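Local coordinates for Lmo2812 protein (Listeria monocytogenes EGD-e, PDB 5ZQA), which probably acts as a serine-type D-Ala-D-Ala carboxypeptidase in peptidoglycan metabolism and belongs to the penicillin-binding proteins of the peptidase S11 family, at residues A[120-125]-A[224-229]; A[211-216]-A[235-240]; A[112-117]-A[128-133]; A[66-71]-A[159-164]; A[157-160]-A[165-168]. All blocks are in the same frame, centred on the assembly; numbering follows the deposited sequence.

Contact 1 (A[120-125]-A[224-229]); sequences TMSAND and GLKTGF
Lys226 reaches out from an edge strand to the serine of a helix-linking turn, Ser122, and this one polar pair carries the contact. Strand 222-230 enters the contact at Gly224. The peptide bond between Gly224 and Leu225 is cis, and Leu225 and Lys226 together face Ile238 of the neighbouring strand as a classic beta bulge. Leu225 itself packs toward helix 65-77, against Leu66. Lys226 starts with CG anti to its backbone N (chi1 -173°), and its chain then bends at chi2 and again at chi4, which curls the amine round to Ser122. Lys226 NZ donates to Ser122 OG over 2.8 Å and lies 3.4 Å from Ser122 CB, so it comes in beside the hydroxyl-bearing carbon. The same NZ reaches back to the carbonyl of the next residue, Thr227 O, at 2.9 Å, tilted 28° out of the carbonyl plane. A water takes a third bond from Lys226 NZ, at 2.7 Å, and passes a weak one of 3.1 Å to Thr120 O. Thr227 turns its own hydroxyl to Thr212, and the strand runs on through Gly228. On the opposing side Ser122 has a positive phi of 66°, at the break between two helices. Ser122, Ala123 and Asn124 match the SxN motif of penicillin-binding proteins, and Lys226, Thr227 and Gly228 the KTG motif. Ser122 OG is also hydrogen-bonded to Ser62 OG, the predicted nucleophile. The chemistry implied is a polar chain from Lys226 through Ser122 to Ser62, consistent with a shared active-site network.

Contact 2 (A[211-216]-A[235-240]); sequences STNDLL and YCFIGT
Asn213 lays its amide across the rim of the Phe237 ring, in a loop built from two small side-chain-to-backbone turns, an ST turn followed by an Asx turn. The ST turn begins at Ser211, whose OG accepts from the backbone N of Asn213 at 2.9 Å in a fairly straight bond (159°). Thr212 sits inside that turn. Asn213 comes next. With CG anti to the backbone N (chi1 -177°), its amide extends to Phe237, and the ring atom CZ rests nearly equally far from Asn213 ND2, at 3.4 Å, and OD1, at 3.5 Å. The ring thus presents its far edge to the flat of the amide; the two planes stand 63° apart, and ND2 itself lies near the plane of the ring. Asn213 OD1 has a second task: it accepts from Leu215 N at 2.9 Å, closing the Asx turn within a type I beta turn from Asn213 to Leu216. That bond should limit rotation of the amide. Leu215 then drops its side chain toward the strand, where CD1 comes obliquely to Phe237 CE2 at 4.4 Å. Outside the pair, Phe262 of helix 258-272 makes an edge-to-face contact with Phe237, and Leu222 touches both Asn213 and Leu215. The loop thus packs beside strands 222-230 and 236-243, with helix 258-272 adjoining through Phe262. One face of the Phe237 ring is occupied by its own strand: Gly239 N lies 3.7 Å above the plane, displaced toward the rim.

Contact 3 (A[112-117]-A[128-133]); sequences RDLYSA and ETLGDR
The flat group here, the ring of Tyr115, turns neither face to helix 128-133; only the root of the side chain meets Leu130, with Tyr115 CB 4.5 Å from Leu130 CD1. A chi1 of 167° swings the ring off to the far side, where Trp83 meets it edge-to-face and Val72 and Leu73 of helix 65-77 lie against it. Trp83 also receives the guanidinium of Arg112 in a cation-pi contact. Closer to the crossing, Leu130 lies on the backbone of the other helix: its CD1 is 3.8 Å from Tyr115 N, and its CD2 is 4.0 Å from Leu114 CB. Leu114 answers by laying CD1 across the methyl of Thr129, CG2, also at 4.0 Å and roughly at a right angle. The methyl serves the apolar side, while Thr129 OG1 is bonded to Asp125 O and to Val90 N. The two segment axes approach to 10.1 Å with a signed crossing angle of -130°. This is apolar packing of consecutive helices, 111-120 and 124-135, which flank the turn of Ser122; Leu87 of strand 86-88 touches Leu114 and Thr129, and Val72 of helix 65-77 touches Leu130.

Contact 4 (A[66-71]-A[159-164]); sequences LMTAFL and VSASGL
A single threonine hydroxyl joins a helix to a loop here: Thr68 OG1 donates to Ala161 O at 2.7 Å, and it is the one polar bond across the contact. Thr68 CA lies 5.7 Å from Ala161 CA. The hydroxyl approaches in the carbonyl plane, on a lone pair, at a C=O...donor angle of 117°. Thr68 CB is already directed at the loop, and the torsion that sets OG1 anti to the carbonyl carbon (chi1 -56°) turns the hydroxyl to Ala161 O. The methyl of Ala161 lies alongside, CB being 3.7 Å from Thr68 OG1. The loop's own hydroxyls bond back to its backbone around that carbonyl. Ser160 OG accepts from Gly163 N at 2.9 Å, an ST motif, and donates to Leu164 O at 2.8 Å, again on a lone pair. Ser162 OG accepts from Leu164 N at 3.1 Å in an ST turn whose bond is nearly straight (165°). Gly163 has a positive phi. The next carbonyl along, Ser162 O, accepts from Lys65 NZ, the predicted proton acceptor, an arrangement consistent with Thr68 fixing the loop one residue away from the carbonyl that meets Lys65. Ser162 OG is also tied to Glu128. In the fold, Ser162 touches Asn124 and Ala127 of helix 124-135; the loop lies between helices 65-77 and 124-135, while helix 139-150 flanks Thr68 through Phe139 and Met143.

Contact 5 (A[157-160]-A[165-168]); sequences TFVS and DVDG
Val166 folds back onto Val159 and Ser160 within one irregular loop, the long link from helix 139-150 to strand 172-173, which doubles over without forming strand pairing. Where this irregular loop doubles back on itself, Val159 CA and Val166 CA are 6.4 Å apart, and the meeting lies partly at the surface. Apolar contact does most of the work, and one methyl of Val166 does nearly all of it. With CG1 anti to the backbone N (chi1 177°), CG2 is the branch that faces the other segment. Val166 CG2 meets Val159 CG2 at 4.2 Å, methyl to methyl, and rests against the carbon of the neighbouring serine, Ser160 CB, at 3.8 Å. Among the polar groups, Ser160 uses its CB here, its OG being bonded to Leu164 O and Gly163 N; other polar bonds lie at the ends. Asp165 OD1 pairs with Ser170 OG further along the loop, and Phe158 N is bonded to Asn144 OD1 of helix 139-150, while the backbone of Thr157 bonds to Val172. The ring of Phe158 points into the protein instead, touching Ile60 and Ser64 near the predicted nucleophile and Met143 and Ala147 on the helix. Phe158 is buried, while Thr157 and Val159 remain nearer the surface. A third kind of meeting is between methyl and carbonyl, without a hydrogen bond: Val166 CG2 lies 3.4 Å from Val159 O, at an angle of about 119° to the Val159 C=O bond.

In the fold
Contact 1 sits at the predicted active site, with its centre about 6 Å from the chain centre and the side chain of Ser122 about 3 Å from that of Ser62. Contact 2 adjoins it, about 9 Å away between centres, through the paired strands 222-230 and 236-243, where Leu225 N lies 2.8 Å from Ile238 O. Contacts 1 and 3 share helix 124-135. Contact 4, about 10 Å from contact 1 between centres, adjoins Lys65, and Glu128 OE1 of contact 3 reaches its Ser162 OG at 2.7 Å. Contact 5 continues the same loop outward, about 17 Å from contact 1 between centres. In contact 3 the side chain of Tyr115 lies about 7 Å from a bound magnesium ion and about 5 Å from the side chain of Glu191, which with His189 forms a magnesium site.

Contact 1 (A[120-125]-A[224-229])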
# COMPACT_ATOMS: atom_id res chain seq x y z
N THR A 120 -1.34 -0.19 -8.58
CA THR A 120 -0.23 -0.25 -9.53
C THR A 120 0.45 1.11 -9.70
O THR A 120 1.67 1.24 -9.49
CB THR A 120 -0.72 -0.77 -10.90
OG1 THR A 120 -1.25 -2.09 -10.73
CG2 THR A 120 0.41 -0.84 -11.90
N MET A 121 -0.32 2.13 -10.06
CA MET A 121 0.25 3.46 -10.31
C MET A 121 -0.02 4.45 -9.19
O MET A 121 0.37 5.62 -9.29
CB MET A 121 -0.28 4.04 -11.63
CG MET A 121 -1.78 4.34 -11.65
SD MET A 121 -2.29 5.33 -13.06
CE MET A 121 -1.64 6.94 -12.60
N SER A 122 -0.69 3.99 -8.13
CA SER A 122 -0.98 4.80 -6.95
C SER A 122 -1.93 5.95 -7.31
O SER A 122 -1.74 7.09 -6.91
CB SER A 122 0.31 5.34 -6.34
OG SER A 122 0.17 5.47 -4.94
N ALA A 123 -2.98 5.63 -8.06
CA ALA A 123 -3.94 6.64 -8.49
C ALA A 123 -4.84 7.07 -7.32
O ALA A 123 -5.67 6.29 -6.83
CB ALA A 123 -4.78 6.11 -9.65
N ASN A 124 -4.69 8.32 -6.89
CA ASN A 124 -5.45 8.83 -5.76
C ASN A 124 -6.93 8.97 -6.04
O ASN A 124 -7.76 8.69 -5.17
CB ASN A 124 -4.90 10.19 -5.32
CG ASN A 124 -3.55 10.08 -4.71
OD1 ASN A 124 -3.41 9.59 -3.59
ND2 ASN A 124 -2.52 10.52 -5.43
N ASP A 125 -7.27 9.41 -7.25
CA ASP A 125 -8.68 9.55 -7.59
C ASP A 125 -9.38 8.19 -7.62
O ASP A 125 -10.51 8.07 -7.16
CB ASP A 125 -8.86 10.32 -8.91
CG ASP A 125 -8.02 9.78 -10.07
OD1 ASP A 125 -7.15 8.91 -9.89
OD2 ASP A 125 -8.24 10.27 -11.21
N GLY A 224 5.29 -7.94 -4.15
CA GLY A 224 4.52 -6.80 -3.67
C GLY A 224 5.42 -5.86 -2.90
O GLY A 224 6.63 -6.12 -2.80
N LEU A 225 4.87 -4.81 -2.29
CA LEU A 225 3.44 -4.62 -2.15
C LEU A 225 2.94 -3.21 -2.54
O LEU A 225 1.97 -3.07 -3.27
CB LEU A 225 3.03 -4.91 -0.70
CG LEU A 225 1.57 -5.16 -0.36
CD1 LEU A 225 1.00 -6.33 -1.17
CD2 LEU A 225 1.45 -5.45 1.13
N LYS A 226 3.57 -2.16 -2.02
CA LYS A 226 3.05 -0.81 -2.26
C LYS A 226 4.05 0.29 -1.92
O LYS A 226 4.68 0.25 -0.88
CB LYS A 226 1.77 -0.58 -1.43
CG LYS A 226 1.04 0.74 -1.74
CD LYS A 226 0.27 0.68 -3.05
CE LYS A 226 -0.19 2.06 -3.49
NZ LYS A 226 0.94 2.90 -4.01
N THR A 227 4.12 1.29 -2.79
CA THR A 227 4.93 2.50 -2.58
C THR A 227 4.12 3.64 -1.98
O THR A 227 2.89 3.63 -2.02
CB THR A 227 5.52 3.03 -3.89
OG1 THR A 227 4.45 3.31 -4.80
CG2 THR A 227 6.45 2.02 -4.53
N GLY A 228 4.83 4.63 -1.45
CA GLY A 228 4.22 5.90 -1.08
C GLY A 228 5.24 7.01 -1.23
O GLY A 228 6.44 6.76 -1.11
N PHE A 229 4.77 8.23 -1.50
CA PHE A 229 5.65 9.39 -1.48
C PHE A 229 4.90 10.70 -1.30
O PHE A 229 3.98 10.99 -2.06
CB PHE A 229 6.48 9.52 -2.75
CG PHE A 229 7.13 10.88 -2.87
CD1 PHE A 229 8.15 11.24 -2.02
CD2 PHE A 229 6.66 11.81 -3.79
CE1 PHE A 229 8.74 12.49 -2.10
CE2 PHE A 229 7.24 13.06 -3.88
CZ PHE A 229 8.28 13.40 -3.03
O HOH W 1 1.51 1.90 -6.46

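Contact 2 (A[211-216]-A[235-240])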
# COMPACT_ATOMS: atom_id res chain seq x y z
N SER A 211 3.64 -0.11 -12.98
CA SER A 211 3.88 -0.24 -11.54
C SER A 211 4.93 0.74 -11.03
O SER A 211 5.95 0.98 -11.68
CB SER A 211 4.31 -1.65 -11.19
OG SER A 211 4.48 -1.76 -9.78
N THR A 212 4.67 1.28 -9.85
CA THR A 212 5.65 2.07 -9.13
C THR A 212 6.69 1.21 -8.40
O THR A 212 7.68 1.73 -7.87
CB THR A 212 4.98 2.99 -8.10
OG1 THR A 212 4.24 2.18 -7.17
CG2 THR A 212 4.02 3.99 -8.77
N ASN A 213 6.46 -0.11 -8.36
CA ASN A 213 7.39 -1.02 -7.68
C ASN A 213 8.54 -1.40 -8.59
O ASN A 213 8.44 -2.34 -9.39
CB ASN A 213 6.65 -2.27 -7.21
CG ASN A 213 7.55 -3.23 -6.43
OD1 ASN A 213 8.78 -3.08 -6.39
ND2 ASN A 213 6.93 -4.23 -5.81
N ASP A 214 9.66 -0.70 -8.45
CA ASP A 214 10.81 -0.91 -9.33
C ASP A 214 11.58 -2.20 -9.05
O ASP A 214 12.48 -2.55 -9.81
CB ASP A 214 11.77 0.28 -9.25
CG ASP A 214 11.19 1.55 -9.85
OD1 ASP A 214 10.23 1.46 -10.65
OD2 ASP A 214 11.70 2.64 -9.53
N LEU A 215 11.27 -2.90 -7.96
CA LEU A 215 12.02 -4.10 -7.62
C LEU A 215 11.42 -5.39 -8.18
O LEU A 215 11.99 -6.46 -8.00
CB LEU A 215 12.15 -4.24 -6.10
CG LEU A 215 13.11 -3.27 -5.41
CD1 LEU A 215 13.02 -3.47 -3.89
CD2 LEU A 215 14.54 -3.50 -5.89
N LEU A 216 10.27 -5.29 -8.83
CA LEU A 216 9.70 -6.46 -9.48
C LEU A 216 10.66 -6.96 -10.55
O LEU A 216 11.07 -6.21 -11.42
CB LEU A 216 8.33 -6.14 -10.08
CG LEU A 216 7.24 -5.80 -9.06
CD1 LEU A 216 6.01 -5.25 -9.80
CD2 LEU A 216 6.86 -7.00 -8.20
N TYR A 235 10.14 8.93 0.80
CA TYR A 235 9.90 7.81 -0.10
C TYR A 235 9.72 6.52 0.70
O TYR A 235 10.58 6.13 1.48
CB TYR A 235 11.06 7.68 -1.10
CG TYR A 235 11.06 8.80 -2.12
CD1 TYR A 235 11.74 9.99 -1.86
CD2 TYR A 235 10.37 8.68 -3.31
CE1 TYR A 235 11.74 11.03 -2.78
CE2 TYR A 235 10.36 9.71 -4.24
CZ TYR A 235 11.05 10.88 -3.96
OH TYR A 235 11.05 11.92 -4.88
N CYS A 236 8.58 5.88 0.49
CA CYS A 236 8.15 4.75 1.31
C CYS A 236 7.90 3.51 0.47
O CYS A 236 7.52 3.61 -0.69
CB CYS A 236 6.88 5.10 2.08
SG CYS A 236 7.02 6.56 3.17
N PHE A 237 8.10 2.34 1.06
CA PHE A 237 7.77 1.10 0.36
C PHE A 237 7.53 -0.03 1.33
O PHE A 237 8.34 -0.27 2.23
CB PHE A 237 8.90 0.71 -0.62
CG PHE A 237 8.59 -0.52 -1.45
CD1 PHE A 237 7.51 -0.53 -2.31
CD2 PHE A 237 9.38 -1.66 -1.36
CE1 PHE A 237 7.21 -1.66 -3.08
CE2 PHE A 237 9.09 -2.79 -2.13
CZ PHE A 237 8.01 -2.79 -2.98
N ILE A 238 6.42 -0.74 1.13
CA ILE A 238 6.19 -2.02 1.80
C ILE A 238 6.47 -3.11 0.77
O ILE A 238 5.84 -3.16 -0.28
CB ILE A 238 4.75 -2.15 2.34
CG1 ILE A 238 4.53 -1.12 3.45
CG2 ILE A 238 4.51 -3.55 2.91
CD1 ILE A 238 3.10 -1.05 3.97
N GLY A 239 7.47 -3.94 1.07
CA GLY A 239 7.82 -5.04 0.20
C GLY A 239 7.39 -6.37 0.78
O GLY A 239 7.25 -6.51 1.99
N THR A 240 7.17 -7.36 -0.08
CA THR A 240 6.96 -8.72 0.40
C THR A 240 7.53 -9.70 -0.62
O THR A 240 7.50 -9.45 -1.83
CB THR A 240 5.48 -9.01 0.71
OG1 THR A 240 5.37 -10.29 1.35
CG2 THR A 240 4.60 -8.97 -0.54

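Contact 3 (A[112-117]-A[128-133])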
# COMPACT_ATOMS: atom_id res chain seq x y z
N ARG A 112 -12.78 -3.06 -11.04
CA ARG A 112 -11.54 -3.79 -11.31
C ARG A 112 -10.41 -2.85 -11.73
O ARG A 112 -9.31 -2.89 -11.17
CB ARG A 112 -11.77 -4.84 -12.40
CG ARG A 112 -10.51 -5.44 -13.00
CD ARG A 112 -9.65 -6.17 -11.98
NE ARG A 112 -10.33 -7.35 -11.46
CZ ARG A 112 -9.88 -8.09 -10.45
NH1 ARG A 112 -8.74 -7.78 -9.83
NH2 ARG A 112 -10.59 -9.14 -10.06
N ASP A 113 -10.70 -1.99 -12.70
CA ASP A 113 -9.66 -1.11 -13.22
C ASP A 113 -9.25 -0.05 -12.20
O ASP A 113 -8.09 0.33 -12.13
CB ASP A 113 -10.10 -0.44 -14.52
CG ASP A 113 -10.05 -1.38 -15.71
OD1 ASP A 113 -9.50 -2.50 -15.60
OD2 ASP A 113 -10.55 -0.97 -16.79
N LEU A 114 -10.21 0.42 -11.40
CA LEU A 114 -9.91 1.39 -10.35
C LEU A 114 -9.01 0.78 -9.29
O LEU A 114 -8.04 1.40 -8.84
CB LEU A 114 -11.19 1.91 -9.72
CG LEU A 114 -12.07 2.74 -10.66
CD1 LEU A 114 -13.42 2.96 -10.00
CD2 LEU A 114 -11.41 4.08 -10.97
N TYR A 115 -9.34 -0.44 -8.88
CA TYR A 115 -8.51 -1.21 -7.96
C TYR A 115 -7.10 -1.42 -8.51
O TYR A 115 -6.11 -1.19 -7.81
CB TYR A 115 -9.23 -2.54 -7.67
CG TYR A 115 -8.42 -3.62 -6.99
CD1 TYR A 115 -7.78 -4.60 -7.74
CD2 TYR A 115 -8.37 -3.71 -5.60
CE1 TYR A 115 -7.06 -5.61 -7.14
CE2 TYR A 115 -7.66 -4.73 -4.99
CZ TYR A 115 -7.01 -5.67 -5.77
OH TYR A 115 -6.29 -6.69 -5.17
N SER A 116 -6.99 -1.80 -9.78
CA SER A 116 -5.67 -1.95 -10.39
C SER A 116 -4.90 -0.64 -10.40
O SER A 116 -3.72 -0.62 -10.08
CB SER A 116 -5.78 -2.48 -11.82
OG SER A 116 -6.39 -3.76 -11.84
N ALA A 117 -5.56 0.45 -10.79
CA ALA A 117 -4.90 1.76 -10.86
C ALA A 117 -4.42 2.22 -9.49
O ALA A 117 -3.31 2.73 -9.34
CB ALA A 117 -5.84 2.80 -11.48
N GLU A 128 -10.16 7.24 -4.01
CA GLU A 128 -11.24 8.04 -3.42
C GLU A 128 -12.59 7.60 -3.97
O GLU A 128 -13.59 7.57 -3.24
CB GLU A 128 -11.03 9.53 -3.70
CG GLU A 128 -9.85 10.14 -2.95
CD GLU A 128 -10.02 10.11 -1.45
OE1 GLU A 128 -9.00 9.94 -0.73
OE2 GLU A 128 -11.17 10.25 -0.97
N THR A 129 -12.61 7.23 -5.25
CA THR A 129 -13.83 6.80 -5.93
C THR A 129 -14.33 5.48 -5.33
O THR A 129 -15.52 5.31 -5.06
CB THR A 129 -13.60 6.64 -7.44
OG1 THR A 129 -13.20 7.89 -8.00
CG2 THR A 129 -14.86 6.16 -8.14
N LEU A 130 -13.40 4.56 -5.09
CA LEU A 130 -13.75 3.29 -4.44
C LEU A 130 -14.27 3.48 -3.01
O LEU A 130 -15.27 2.88 -2.63
CB LEU A 130 -12.54 2.36 -4.44
CG LEU A 130 -12.09 1.86 -5.82
CD1 LEU A 130 -10.71 1.23 -5.75
CD2 LEU A 130 -13.10 0.87 -6.38
N GLY A 131 -13.60 4.32 -2.23
CA GLY A 131 -14.05 4.60 -0.88
C GLY A 131 -15.45 5.20 -0.86
O GLY A 131 -16.28 4.83 -0.03
N ASP A 132 -15.70 6.14 -1.77
CA ASP A 132 -17.02 6.78 -1.89
C ASP A 132 -18.11 5.76 -2.18
O ASP A 132 -19.19 5.78 -1.58
CB ASP A 132 -17.00 7.84 -3.00
CG ASP A 132 -16.37 9.14 -2.58
OD1 ASP A 132 -15.80 9.21 -1.47
OD2 ASP A 132 -16.43 10.09 -3.38
N ARG A 133 -17.84 4.85 -3.11
CA ARG A 133 -18.79 3.80 -3.46
C ARG A 133 -19.09 2.92 -2.25
O ARG A 133 -20.24 2.54 -2.00
CB ARG A 133 -18.26 2.96 -4.62
CG ARG A 133 -18.92 1.59 -4.81
CD ARG A 133 -20.42 1.67 -5.16
NE ARG A 133 -20.93 0.31 -5.32
CZ ARG A 133 -21.26 -0.49 -4.31
NH1 ARG A 133 -21.18 -0.04 -3.06
NH2 ARG A 133 -21.68 -1.72 -4.55

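Contact 4 (A[66-71]-A[159-164])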
# COMPACT_ATOMS: atom_id res chain seq x y z
N LEU A 66 -3.53 0.31 0.88
CA LEU A 66 -3.62 -1.11 1.24
C LEU A 66 -4.87 -1.37 2.08
O LEU A 66 -5.47 -2.44 1.97
CB LEU A 66 -2.37 -1.57 2.00
CG LEU A 66 -1.11 -1.59 1.12
CD1 LEU A 66 0.12 -1.94 1.94
CD2 LEU A 66 -1.25 -2.57 -0.05
N MET A 67 -5.27 -0.41 2.91
CA MET A 67 -6.48 -0.60 3.70
C MET A 67 -7.70 -0.45 2.80
O MET A 67 -8.67 -1.21 2.93
CB MET A 67 -6.57 0.39 4.86
CG MET A 67 -7.91 0.29 5.62
SD MET A 67 -8.23 -1.34 6.34
CE MET A 67 -7.28 -1.22 7.86
N THR A 68 -7.65 0.50 1.87
CA THR A 68 -8.74 0.62 0.91
C THR A 68 -8.85 -0.66 0.08
O THR A 68 -9.96 -1.15 -0.13
CB THR A 68 -8.53 1.85 0.01
OG1 THR A 68 -8.41 3.00 0.86
CG2 THR A 68 -9.72 2.07 -0.96
N ALA A 69 -7.72 -1.22 -0.37
CA ALA A 69 -7.73 -2.49 -1.10
C ALA A 69 -8.38 -3.60 -0.26
O ALA A 69 -9.21 -4.36 -0.78
CB ALA A 69 -6.30 -2.90 -1.50
N PHE A 70 -8.00 -3.69 1.01
CA PHE A 70 -8.57 -4.70 1.90
C PHE A 70 -10.09 -4.60 1.94
O PHE A 70 -10.79 -5.60 1.80
CB PHE A 70 -8.00 -4.57 3.33
CG PHE A 70 -8.44 -5.66 4.25
CD1 PHE A 70 -7.76 -6.87 4.28
CD2 PHE A 70 -9.55 -5.51 5.06
CE1 PHE A 70 -8.17 -7.89 5.13
CE2 PHE A 70 -9.96 -6.52 5.90
CZ PHE A 70 -9.27 -7.72 5.93
N LEU A 71 -10.59 -3.38 2.08
CA LEU A 71 -12.03 -3.17 2.17
C LEU A 71 -12.77 -3.42 0.84
O LEU A 71 -13.91 -3.91 0.85
CB LEU A 71 -12.31 -1.76 2.71
CG LEU A 71 -11.96 -1.67 4.20
CD1 LEU A 71 -12.03 -0.22 4.68
CD2 LEU A 71 -12.87 -2.55 5.05
N VAL A 159 -7.01 8.81 7.22
CA VAL A 159 -7.79 10.05 7.06
C VAL A 159 -8.55 10.09 5.73
O VAL A 159 -9.43 10.93 5.55
CB VAL A 159 -6.88 11.31 7.16
CG1 VAL A 159 -6.17 11.37 8.52
CG2 VAL A 159 -5.84 11.37 6.04
N SER A 160 -8.20 9.20 4.81
CA SER A 160 -8.77 9.22 3.47
C SER A 160 -8.49 7.90 2.76
O SER A 160 -7.54 7.21 3.11
CB SER A 160 -8.20 10.38 2.65
OG SER A 160 -6.82 10.15 2.36
N ALA A 161 -9.31 7.56 1.77
CA ALA A 161 -9.11 6.33 1.01
C ALA A 161 -7.76 6.29 0.28
O ALA A 161 -7.16 5.23 0.11
CB ALA A 161 -10.24 6.14 0.01
N SER A 162 -7.31 7.46 -0.16
CA SER A 162 -6.07 7.57 -0.92
C SER A 162 -4.83 7.69 -0.06
O SER A 162 -3.73 7.28 -0.46
CB SER A 162 -6.15 8.77 -1.85
OG SER A 162 -6.35 9.97 -1.11
N GLY A 163 -4.99 8.29 1.11
CA GLY A 163 -3.85 8.67 1.91
C GLY A 163 -3.45 10.13 1.71
O GLY A 163 -2.48 10.58 2.31
N LEU A 164 -4.17 10.85 0.86
CA LEU A 164 -3.94 12.29 0.74
C LEU A 164 -4.37 12.95 2.04
O LEU A 164 -5.33 12.51 2.66
CB LEU A 164 -4.73 12.87 -0.44
CG LEU A 164 -4.26 12.50 -1.84
CD1 LEU A 164 -5.19 13.09 -2.89
CD2 LEU A 164 -2.83 12.97 -2.08

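Contact 5 (A[157-160]-A[165-168])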
# COMPACT_ATOMS: atom_id res chain seq x y z
N THR A 157 -3.84 5.97 12.37
CA THR A 157 -5.08 6.63 11.95
C THR A 157 -5.05 6.91 10.46
O THR A 157 -4.10 7.49 9.93
CB THR A 157 -5.33 7.96 12.70
OG1 THR A 157 -4.15 8.76 12.68
CG2 THR A 157 -5.73 7.73 14.15
N PHE A 158 -6.11 6.48 9.79
CA PHE A 158 -6.35 6.78 8.38
C PHE A 158 -7.24 8.01 8.26
O PHE A 158 -8.14 8.21 9.08
CB PHE A 158 -6.99 5.59 7.67
CG PHE A 158 -6.15 4.34 7.70
CD1 PHE A 158 -5.06 4.21 6.87
CD2 PHE A 158 -6.47 3.29 8.56
CE1 PHE A 158 -4.27 3.07 6.88
CE2 PHE A 158 -5.69 2.14 8.59
CZ PHE A 158 -4.58 2.04 7.75
N VAL A 159 -7.01 8.81 7.22
CA VAL A 159 -7.79 10.05 7.06
C VAL A 159 -8.55 10.09 5.73
O VAL A 159 -9.43 10.93 5.55
CB VAL A 159 -6.88 11.31 7.16
CG1 VAL A 159 -6.17 11.37 8.52
CG2 VAL A 159 -5.84 11.37 6.04
N SER A 160 -8.20 9.20 4.81
CA SER A 160 -8.77 9.22 3.47
C SER A 160 -8.49 7.90 2.76
O SER A 160 -7.54 7.21 3.11
CB SER A 160 -8.20 10.38 2.65
OG SER A 160 -6.82 10.15 2.36
N ASP A 165 -3.66 14.00 2.44
CA ASP A 165 -4.03 14.75 3.65
C ASP A 165 -5.45 15.31 3.52
O ASP A 165 -5.90 15.65 2.43
CB ASP A 165 -3.08 15.93 3.89
CG ASP A 165 -1.70 15.52 4.39
OD1 ASP A 165 -1.47 14.33 4.73
OD2 ASP A 165 -0.82 16.41 4.45
N VAL A 166 -6.12 15.42 4.66
CA VAL A 166 -7.44 16.03 4.73
C VAL A 166 -7.42 17.11 5.79
O VAL A 166 -7.25 16.81 6.98
CB VAL A 166 -8.53 15.01 5.08
CG1 VAL A 166 -9.88 15.71 5.20
CG2 VAL A 166 -8.58 13.90 4.04
N ASP A 167 -7.59 18.37 5.38
CA ASP A 167 -7.66 19.49 6.31
C ASP A 167 -6.51 19.50 7.31
O ASP A 167 -6.71 19.72 8.51
CB ASP A 167 -8.98 19.48 7.06
CG ASP A 167 -10.16 19.83 6.17
OD1 ASP A 167 -10.01 20.74 5.33
OD2 ASP A 167 -11.22 19.20 6.32
N GLY A 168 -5.30 19.26 6.82
CA GLY A 168 -4.11 19.33 7.65
C GLY A 168 -3.84 18.06 8.43
O GLY A 168 -2.85 17.98 9.17